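Local coordinates for organic hydroperoxide resistance protein (Deinococcus radiodurans, PDB 1USP), which probably reduces organic hydroperoxides with a reactive cysteine, as in other members of the OsmC/Ohr family, and so protects the cell against peroxide stress, at residues T80-L85 against D95-G100. Numbering follows the deposited sequence.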
loop_
_atom_site.group_PDB
_atom_site.type_symbol
_atom_site.label_atom_id
_atom_site.label_comp_id
_atom_site.label_asym_id
_atom_site.label_seq_id
_atom_site.Cartn_x
_atom_site.Cartn_y
_atom_site.Cartn_z
ATOM N N THR A 80 0.497 12.796 6.710
ATOM C CA THR A 80 0.171 11.649 7.554
ATOM C C THR A 80 -1.056 10.921 7.002
ATOM O O THR A 80 -2.134 11.516 6.834
ATOM C CB THR A 80 -0.083 12.141 8.992
ATOM O OG1 THR A 80 1.075 12.831 9.481
ATOM C CG2 THR A 80 -0.277 10.985 9.957
ATOM N N ALA A 81 -0.889 9.639 6.685
ATOM C CA ALA A 81 -2.011 8.770 6.345
ATOM C C ALA A 81 -2.450 7.909 7.525
ATOM O O ALA A 81 -1.617 7.292 8.186
ATOM C CB ALA A 81 -1.638 7.893 5.180
ATOM N N ARG A 82 -3.755 7.863 7.766
ATOM C CA ARG A 82 -4.366 6.977 8.740
ATOM C C ARG A 82 -5.272 6.011 7.984
ATOM O O ARG A 82 -6.204 6.418 7.289
ATOM C CB ARG A 82 -5.152 7.781 9.787
ATOM C CG ARG A 82 -4.248 8.562 10.725
ATOM C CD ARG A 82 -4.971 9.546 11.679
ATOM N NE ARG A 82 -4.023 10.556 12.145
ATOM C CZ ARG A 82 -4.012 11.844 11.803
ATOM N NH1 ARG A 82 -4.946 12.365 11.018
ATOM N NH2 ARG A 82 -3.055 12.627 12.285
ATOM N N VAL A 83 -4.953 4.728 8.079
ATOM C CA VAL A 83 -5.634 3.684 7.340
ATOM C C VAL A 83 -6.211 2.675 8.329
ATOM O O VAL A 83 -5.462 1.985 9.027
ATOM C CB VAL A 83 -4.674 2.962 6.394
ATOM C CG1 VAL A 83 -5.398 1.880 5.615
ATOM C CG2 VAL A 83 -4.020 3.959 5.452
ATOM N N GLY A 84 -7.536 2.604 8.379
ATOM C CA GLY A 84 -8.249 1.705 9.272
ATOM C C GLY A 84 -8.869 0.550 8.520
ATOM O O GLY A 84 -9.316 0.701 7.380
ATOM N N LEU A 85 -8.856 -0.616 9.146
ATOM C CA LEU A 85 -9.518 -1.796 8.628
ATOM C C LEU A 85 -10.910 -1.869 9.233
ATOM O O LEU A 85 -11.069 -1.815 10.452
ATOM C CB LEU A 85 -8.728 -3.056 8.986
ATOM C CG LEU A 85 -9.246 -4.349 8.362
ATOM C CD1 LEU A 85 -9.065 -4.316 6.846
ATOM C CD2 LEU A 85 -8.561 -5.553 8.968
ATOM N N ASP A 95 -10.519 2.455 5.506
ATOM C CA ASP A 95 -10.941 3.778 5.882
ATOM C C ASP A 95 -9.677 4.643 5.865
ATOM O O ASP A 95 -8.674 4.289 6.474
ATOM C CB ASP A 95 -11.597 3.681 7.262
ATOM C CG ASP A 95 -11.889 5.017 7.880
ATOM O OD1 ASP A 95 -12.746 5.757 7.352
ATOM O OD2 ASP A 95 -11.335 5.377 8.939
ATOM N N VAL A 96 -9.691 5.750 5.137
ATOM C CA VAL A 96 -8.471 6.524 4.922
ATOM C C VAL A 96 -8.624 8.020 5.185
ATOM O O VAL A 96 -9.530 8.655 4.665
ATOM C CB VAL A 96 -7.970 6.359 3.469
ATOM C CG1 VAL A 96 -6.731 7.244 3.206
ATOM C CG2 VAL A 96 -7.650 4.900 3.182
ATOM N N GLU A 97 -7.723 8.589 5.966
ATOM C CA GLU A 97 -7.600 10.046 5.995
ATOM C C GLU A 97 -6.181 10.483 5.789
ATOM O O GLU A 97 -5.235 9.799 6.189
ATOM C CB GLU A 97 -8.238 10.669 7.230
ATOM C CG GLU A 97 -7.643 10.357 8.568
ATOM C CD GLU A 97 -8.380 11.088 9.690
ATOM O OE1 GLU A 97 -7.727 11.666 10.563
ATOM O OE2 GLU A 97 -9.626 11.082 9.704
ATOM N N LEU A 98 -6.029 11.609 5.107
ATOM C CA LEU A 98 -4.718 12.160 4.799
ATOM C C LEU A 98 -4.665 13.555 5.373
ATOM O O LEU A 98 -5.544 14.361 5.095
ATOM C CB LEU A 98 -4.499 12.192 3.308
ATOM C CG LEU A 98 -4.704 10.833 2.623
ATOM C CD1 LEU A 98 -4.758 10.997 1.148
ATOM C CD2 LEU A 98 -3.609 9.852 3.018
ATOM N N GLU A 99 -3.646 13.827 6.186
ATOM C CA GLU A 99 -3.522 15.100 6.897
ATOM C C GLU A 99 -2.207 15.749 6.560
ATOM O O GLU A 99 -1.159 15.215 6.889
ATOM C CB GLU A 99 -3.616 14.877 8.416
ATOM C CG GLU A 99 -3.519 16.148 9.268
ATOM C CD GLU A 99 -3.615 15.855 10.754
ATOM O OE1 GLU A 99 -4.674 15.384 11.212
ATOM O OE2 GLU A 99 -2.626 16.084 11.473
ATOM N N GLY A 100 -2.253 16.925 5.938
ATOM C CA GLY A 100 -1.049 17.657 5.618
ATOM C C GLY A 100 -0.716 18.750 6.625
ATOM O O GLY A 100 -1.593 19.317 7.269
HETATM O O HOH W 1 -8.562 6.316 9.042
#
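R82 reaches across to the neighbouring strand and places its NH1 between two carboxylates, a worked example of charge pairing laid over an antiparallel ladder. NH1 lies 2.9 Å from E97 OE1, meeting that oxygen at its anti lone pair, and 3.0 Å from E99 OE1, which it meets from above the carboxylate plane. Both carboxylates lie at the guanidinium edge, E99 OE1 near its plane and E97 OE1 tilted from it. E97 leaves its backbone with CG wedged between N and the carbonyl carbon (chi1 65°), which brings CG to 3.8 Å from R82 CB. Beside this network, a water lies 2.9 Å from both R82 O and D95 OD2 and can donate to either. Beneath lie the backbone bonds of the hairpin 78-88/91-101: the hydrogen-bonded pairs T80-E99, R82-E97 and G84-D95 each make two. The other face is apolar: A81 CB meets L98 CD2 at 3.5 Å, and L98 continues onto Y54 and F58 of helix 46-68. Further out, K136 bridges E97 and E99, R134 binds E97 and D95, and an acidic side chain of the other subunit, whose strand pairs antiparallel with 80-85, holds R82 NE. Acids set among bases thus link three strands and the dimer interface, probably keeping both glutamates ionised.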